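Local structure of putative branched-chain-amino-acid aminotransferase (Thermotoga maritima MSB8, 3CSW) at residues T147-T150 / D151-L154; R157-D161 / C162-I166. The protein probably catalyses, with pyridoxal 5'-phosphate as cofactor, the reversible transfer of an amino group between leucine, isoleucine or valine and 2-oxoglutarate in branched-chain amino acid biosynthesis. All coordinates share one frame; numbering follows the deposited sequence.

Interaction 1: residues T147-T150 / D151-L154; sequences TGRT and DIVL
The guanidinium of Arg-149 meets the carboxylate of Asp-151 edge-on, the CG of Asp-151 lying in the guanidinium plane and the two groups turned 31° against each other. The grip is a side-on salt bridge, one nitrogen to each oxygen. NE of Arg-149 gives a nearly straight bond of 2.9 Å (N-H...O 179°) to the syn lone pair of Asp-151 OD1. NH2 of Arg-149 reaches Asp-151 OD2 at 3.2 Å, more bent and tilted from both planes. Ile-152 approaches the arginine obliquely, its CG1 lying 4.0 Å from Arg-149 CD.

Asp-151 OD1 has a second donor, the backbone N of Ile-152 at 2.9 Å, which comes from above the carboxylate plane. The carboxylate is thus tied at once to the arginine and to its own first helical turn. With chi1 near +48°, Asp-151 CG sits between its backbone N and carbonyl carbon, which turns the carboxylate back toward Arg-149. Arg-134 forms a further salt bridge with OD2, and two positive groups around one acid would probably favour its ionised form.

Arg-149 occupies the N-cap position, and its carbonyl O accepts the N-H of Val-153 at 3.0 Å. Thr-150 O accepts from Leu-154 N at 2.9 Å, completing the next i to i+4 bond. Val-153 CG2 rests 3.3 Å from Thr-147 O, so the valine packs against the incoming loop.

Ile-152 touches the pyridoxal phosphate, while the hydroxyl of Thr-150 bonds Thr-140 of the second subunit, placing this helix start between cofactor pocket and subunit interface. The contact lies where the loop after strand 125-129 passes into helix 150-156, the next element along the chain being strand 164-168.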
ATOM      1  N   THR A 147     -20.763 -13.182   5.550  1.00 30.51           N
ATOM      2  CA  THR A 147     -21.402 -13.461   4.252  1.00 30.39           C
ATOM      3  C   THR A 147     -21.303 -12.315   3.224  1.00 31.72           C
ATOM      4  O   THR A 147     -21.333 -12.549   2.008  1.00 30.57           O
ATOM      5  CB  THR A 147     -22.902 -13.824   4.426  1.00 29.94           C
ATOM      6  OG1 THR A 147     -23.548 -12.806   5.212  1.00 27.92           O
ATOM      7  CG2 THR A 147     -23.072 -15.225   5.078  1.00 26.24           C
ATOM      8  N   GLY A 148     -21.184 -11.086   3.715  1.00 30.76           N
ATOM      9  CA  GLY A 148     -21.139  -9.923   2.844  1.00 31.42           C
ATOM     10  C   GLY A 148     -19.793  -9.314   2.541  1.00 27.98           C
ATOM     11  O   GLY A 148     -19.756  -8.308   1.852  1.00 30.50           O
ATOM     12  N   ARG A 149     -18.691  -9.881   3.056  1.00 28.46           N
ATOM     13  CA  ARG A 149     -17.375  -9.295   2.808  1.00 27.33           C
ATOM     14  C   ARG A 149     -17.103  -9.251   1.296  1.00 28.70           C
ATOM     15  O   ARG A 149     -17.200 -10.258   0.580  1.00 27.99           O
ATOM     16  CB  ARG A 149     -16.261  -9.986   3.600  1.00 29.31           C
ATOM     17  CG  ARG A 149     -15.940 -11.427   3.223  1.00 30.82           C
ATOM     18  CD  ARG A 149     -14.783 -11.895   4.062  1.00 26.66           C
ATOM     19  NE  ARG A 149     -13.603 -11.066   3.775  1.00 27.91           N
ATOM     20  CZ  ARG A 149     -12.678 -10.705   4.660  1.00 26.03           C
ATOM     21  NH1 ARG A 149     -12.781 -11.041   5.935  1.00 28.78           N
ATOM     22  NH2 ARG A 149     -11.656  -9.933   4.274  1.00 32.14           N
ATOM     23  N   THR A 150     -16.747  -8.069   0.821  1.00 27.18           N
ATOM     24  CA  THR A 150     -16.845  -7.781  -0.594  1.00 26.15           C
ATOM     25  C   THR A 150     -15.720  -8.377  -1.439  1.00 27.15           C
ATOM     26  O   THR A 150     -15.912  -8.561  -2.637  1.00 26.47           O
ATOM     27  CB  THR A 150     -17.004  -6.274  -0.822  1.00 26.47           C
ATOM     28  OG1 THR A 150     -16.023  -5.597  -0.053  1.00 26.27           O
ATOM     29  CG2 THR A 150     -18.417  -5.768  -0.370  1.00 24.33           C
ATOM     30  N   ASP A 151     -14.555  -8.677  -0.857  1.00 26.21           N
ATOM     31  CA  ASP A 151     -13.514  -9.367  -1.647  1.00 28.10           C
ATOM     32  C   ASP A 151     -14.012 -10.758  -2.091  1.00 27.29           C
ATOM     33  O   ASP A 151     -13.935 -11.108  -3.268  1.00 29.89           O
ATOM     34  CB  ASP A 151     -12.127  -9.440  -0.955  1.00 23.00           C
ATOM     35  CG  ASP A 151     -12.167  -9.914   0.512  1.00 31.14           C
ATOM     36  OD1 ASP A 151     -13.261 -10.114   1.101  1.00 26.77           O
ATOM     37  OD2 ASP A 151     -11.059 -10.048   1.093  1.00 25.99           O
ATOM     38  N   ILE A 152     -14.538 -11.525  -1.147  1.00 30.09           N
ATOM     39  CA  ILE A 152     -15.052 -12.862  -1.411  1.00 29.44           C
ATOM     40  C   ILE A 152     -16.362 -12.800  -2.241  1.00 31.99           C
ATOM     41  O   ILE A 152     -16.534 -13.572  -3.186  1.00 32.16           O
ATOM     42  CB  ILE A 152     -15.251 -13.672  -0.098  1.00 30.45           C
ATOM     43  CG1 ILE A 152     -13.926 -13.833   0.677  1.00 27.59           C
ATOM     44  CG2 ILE A 152     -15.890 -15.028  -0.409  1.00 25.99           C
ATOM     45  CD1 ILE A 152     -12.715 -14.435  -0.128  1.00 27.89           C
ATOM     46  N   VAL A 153     -17.267 -11.874  -1.933  1.00 33.24           N
ATOM     47  CA  VAL A 153     -18.512 -11.736  -2.725  1.00 32.12           C
ATOM     48  C   VAL A 153     -18.181 -11.381  -4.187  1.00 31.73           C
ATOM     49  O   VAL A 153     -18.658 -12.035  -5.121  1.00 32.68           O
ATOM     50  CB  VAL A 153     -19.512 -10.701  -2.090  1.00 35.43           C
ATOM     51  CG1 VAL A 153     -20.687 -10.347  -3.060  1.00 29.62           C
ATOM     52  CG2 VAL A 153     -20.043 -11.231  -0.771  1.00 31.76           C
ATOM     53  N   LEU A 154     -17.344 -10.373  -4.401  1.00 29.29           N
ATOM     54  CA  LEU A 154     -17.003  -9.980  -5.771  1.00 28.86           C
ATOM     55  C   LEU A 154     -16.181 -11.041  -6.510  1.00 29.57           C
ATOM     56  O   LEU A 154     -16.395 -11.279  -7.691  1.00 29.78           O
ATOM     57  CB  LEU A 154     -16.322  -8.604  -5.794  1.00 29.51           C
ATOM     58  CG  LEU A 154     -17.194  -7.445  -5.290  1.00 29.42           C
ATOM     59  CD1 LEU A 154     -16.416  -6.104  -5.305  1.00 20.67           C
ATOM     60  CD2 LEU A 154     -18.445  -7.351  -6.147  1.00 26.09           C
TER

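Interaction 2: residues R157-D161 / C162-I166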
ATOM      1  N   ARG A 157     -18.203 -14.068  -7.863  1.00 30.60           N
ATOM      2  CA  ARG A 157     -18.970 -13.726  -9.057  1.00 32.67           C
ATOM      3  C   ARG A 157     -18.151 -13.812 -10.347  1.00 33.27           C
ATOM      4  O   ARG A 157     -18.707 -13.738 -11.440  1.00 32.97           O
ATOM      5  CB  ARG A 157     -19.594 -12.335  -8.923  1.00 32.98           C
ATOM      6  CG  ARG A 157     -20.666 -12.266  -7.836  1.00 39.86           C
ATOM      7  CD  ARG A 157     -21.253 -10.869  -7.701  1.00 43.82           C
ATOM      8  NE  ARG A 157     -22.083 -10.473  -8.835  1.00 43.31           N
ATOM      9  CZ  ARG A 157     -23.368 -10.783  -8.983  1.00 41.92           C
ATOM     10  NH1 ARG A 157     -24.004 -11.497  -8.070  1.00 38.29           N
ATOM     11  NH2 ARG A 157     -24.017 -10.373 -10.063  1.00 44.87           N
ATOM     12  N   GLU A 158     -16.836 -13.950 -10.208  1.00 33.49           N
ATOM     13  CA  GLU A 158     -15.920 -14.143 -11.335  1.00 33.19           C
ATOM     14  C   GLU A 158     -15.749 -15.599 -11.749  1.00 32.19           C
ATOM     15  O   GLU A 158     -15.125 -15.871 -12.752  1.00 31.96           O
ATOM     16  CB  GLU A 158     -14.532 -13.598 -10.990  1.00 32.69           C
ATOM     17  CG  GLU A 158     -14.472 -12.103 -10.768  1.00 35.74           C
ATOM     18  CD  GLU A 158     -13.053 -11.626 -10.446  1.00 36.83           C
ATOM     19  OE1 GLU A 158     -12.240 -12.437  -9.969  1.00 40.18           O
ATOM     20  OE2 GLU A 158     -12.768 -10.438 -10.652  1.00 40.26           O
ATOM     21  N   ILE A 159     -16.282 -16.541 -10.986  1.00 32.53           N
ATOM     22  CA  ILE A 159     -16.087 -17.944 -11.307  1.00 32.22           C
ATOM     23  C   ILE A 159     -17.062 -18.309 -12.426  1.00 34.55           C
ATOM     24  O   ILE A 159     -18.226 -18.584 -12.158  1.00 34.86           O
ATOM     25  CB  ILE A 159     -16.286 -18.870 -10.080  1.00 31.47           C
ATOM     26  CG1 ILE A 159     -15.383 -18.447  -8.910  1.00 31.11           C
ATOM     27  CG2 ILE A 159     -16.021 -20.304 -10.492  1.00 32.63           C
ATOM     28  CD1 ILE A 159     -15.824 -19.049  -7.566  1.00 27.17           C
ATOM     29  N   VAL A 160     -16.588 -18.269 -13.678  1.00 38.09           N
ATOM     30  CA  VAL A 160     -17.412 -18.573 -14.847  1.00 39.31           C
ATOM     31  C   VAL A 160     -16.852 -19.792 -15.594  1.00 42.78           C
ATOM     32  O   VAL A 160     -17.500 -20.839 -15.628  1.00 45.56           O
ATOM     33  CB  VAL A 160     -17.591 -17.350 -15.807  1.00 39.75           C
ATOM     34  CG1 VAL A 160     -18.588 -17.676 -16.874  1.00 34.42           C
ATOM     35  CG2 VAL A 160     -18.073 -16.144 -15.047  1.00 37.97           C
ATOM     36  N   ASP A 161     -15.684 -19.686 -16.216  1.00 43.88           N
ATOM     37  CA  ASP A 161     -15.105 -20.881 -16.846  1.00 44.39           C
ATOM     38  C   ASP A 161     -13.881 -21.363 -16.084  1.00 41.69           C
ATOM     39  O   ASP A 161     -12.817 -21.606 -16.644  1.00 43.25           O
ATOM     40  CB  ASP A 161     -14.847 -20.737 -18.351  1.00 47.03           C
ATOM     41  CG  ASP A 161     -14.043 -19.522 -18.708  1.00 55.64           C
ATOM     42  OD1 ASP A 161     -13.750 -18.682 -17.804  1.00 59.09           O
ATOM     43  OD2 ASP A 161     -13.730 -19.419 -19.933  1.00 55.62           O
ATOM     44  N   CYS A 162     -14.071 -21.507 -14.779  1.00 38.00           N
ATOM     45  CA  CYS A 162     -13.056 -22.059 -13.908  1.00 34.78           C
ATOM     46  C   CYS A 162     -13.723 -22.593 -12.650  1.00 30.92           C
ATOM     47  O   CYS A 162     -14.926 -22.428 -12.432  1.00 31.00           O
ATOM     48  CB  CYS A 162     -11.945 -21.024 -13.619  1.00 33.32           C
ATOM     49  SG  CYS A 162     -12.491 -19.543 -12.788  1.00 33.53           S
ATOM     50  N   TYR A 163     -12.934 -23.273 -11.842  1.00 28.96           N
ATOM     51  CA  TYR A 163     -13.403 -23.850 -10.601  1.00 30.12           C
ATOM     52  C   TYR A 163     -13.388 -22.862  -9.424  1.00 28.12           C
ATOM     53  O   TYR A 163     -14.298 -22.820  -8.624  1.00 28.37           O
ATOM     54  CB  TYR A 163     -12.486 -25.030 -10.284  1.00 30.28           C
ATOM     55  CG  TYR A 163     -12.877 -25.823  -9.089  1.00 26.00           C
ATOM     56  CD1 TYR A 163     -13.851 -26.823  -9.189  1.00 31.45           C
ATOM     57  CD2 TYR A 163     -12.240 -25.637  -7.867  1.00 28.58           C
ATOM     58  CE1 TYR A 163     -14.191 -27.604  -8.087  1.00 32.59           C
ATOM     59  CE2 TYR A 163     -12.582 -26.413  -6.749  1.00 26.74           C
ATOM     60  CZ  TYR A 163     -13.560 -27.383  -6.862  1.00 30.75           C
ATOM     61  OH  TYR A 163     -13.896 -28.150  -5.756  1.00 30.80           O
ATOM     62  N   ASP A 164     -12.292 -22.138  -9.279  1.00 30.28           N
ATOM     63  CA  ASP A 164     -12.162 -21.079  -8.283  1.00 28.18           C
ATOM     64  C   ASP A 164     -11.222 -20.029  -8.873  1.00 27.92           C
ATOM     65  O   ASP A 164     -10.514 -20.302  -9.832  1.00 29.89           O
ATOM     66  CB  ASP A 164     -11.627 -21.651  -6.956  1.00 28.04           C
ATOM     67  CG  ASP A 164     -11.869 -20.726  -5.751  1.00 29.25           C
ATOM     68  OD1 ASP A 164     -12.488 -19.658  -5.922  1.00 25.27           O
ATOM     69  OD2 ASP A 164     -11.433 -21.063  -4.622  1.00 26.30           O
ATOM     70  N   VAL A 165     -11.262 -18.815  -8.330  1.00 31.16           N
ATOM     71  CA  VAL A 165     -10.340 -17.734  -8.686  1.00 29.76           C
ATOM     72  C   VAL A 165      -9.345 -17.521  -7.521  1.00 29.72           C
ATOM     73  O   VAL A 165      -9.689 -17.714  -6.363  1.00 27.45           O
ATOM     74  CB  VAL A 165     -11.073 -16.413  -9.046  1.00 31.06           C
ATOM     75  CG1 VAL A 165     -11.862 -16.575 -10.361  1.00 26.27           C
ATOM     76  CG2 VAL A 165     -11.979 -15.918  -7.892  1.00 25.14           C
ATOM     77  N   ILE A 166      -8.101 -17.160  -7.853  1.00 30.64           N
ATOM     78  CA  ILE A 166      -7.046 -16.932  -6.875  1.00 28.19           C
ATOM     79  C   ILE A 166      -6.912 -15.428  -6.548  1.00 28.50           C
ATOM     80  O   ILE A 166      -6.585 -14.614  -7.415  1.00 28.18           O
ATOM     81  CB  ILE A 166      -5.702 -17.504  -7.396  1.00 29.25           C
ATOM     82  CG1 ILE A 166      -5.874 -18.963  -7.889  1.00 28.29           C
ATOM     83  CG2 ILE A 166      -4.610 -17.376  -6.369  1.00 24.45           C
ATOM     84  CD1 ILE A 166      -6.573 -19.944  -6.952  1.00 29.47           C
TER
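Apolar contacts join Ile-159 and Glu-158 to the chain that returns as strand 164-168. Ile-159 CG1 lies 4.2 Å from Val-165 CG1, and the CG2 branch of Ile-159 is 4.3 Å from Cys-162 SG. The aliphatic part of Glu-158 adds to this patch, its CB 4.0 Å from Val-165 CG1, the two side chains crossing at about a right angle. Cutting Ile-159 back to an alanine would probably cost Cys-162 SG its CG2 contact, leave Val-165 CG1 to Glu-158 across the loop, and open a gap between the two arms.

Contacts of methyl groups with polar atoms come next. Chi1 of -55° places CG1 of Ile-159 beside its backbone N and turns the CG2 methyl anti to that N, from where CG2 approaches Cys-162 O at 3.1 Å and Tyr-163 O at 3.6 Å. Ile-159 CD1 reaches the carboxylate of Asp-164, 3.8 Å from OD1.

No hydrogen bond joins the two segments. Within the returning chain, Val-165 N donates to Asp-164 OD1 at 2.8 Å, from above the carboxylate plane and with a bent N-H...O angle of 131°. Asp-164 OD1 also bonds Ser-178, Glu-158 OE1 bonds Ser-130, and Asp-161 pairs with Lys-128.

This loop leads from helix 150-156 into strand 164-168, which lies parallel to and beside strand 125-129, a connection consistent with a beta-alpha-beta crossover.

In the fold
Interactions 1 and 2 follow in series along the chain, their centres about 14 Å apart, with no touch beyond their adjoining sequence. Interaction 1 starts helix 150-156; interaction 2 takes the chain from that helix into strand 164-168. The first is buried, six of its eight touching residues being so, and combines ionic pairing with helical backbone bonds beside the cofactor and second subunit. The second is only partly buried, and van der Waals contacts alone link its segments, its carboxylates finding their main partners in other parts of the same chain. Leu-154 and Glu-158 each have a citrate, probably from the crystallisation liquor, about 3 Å from their side chains.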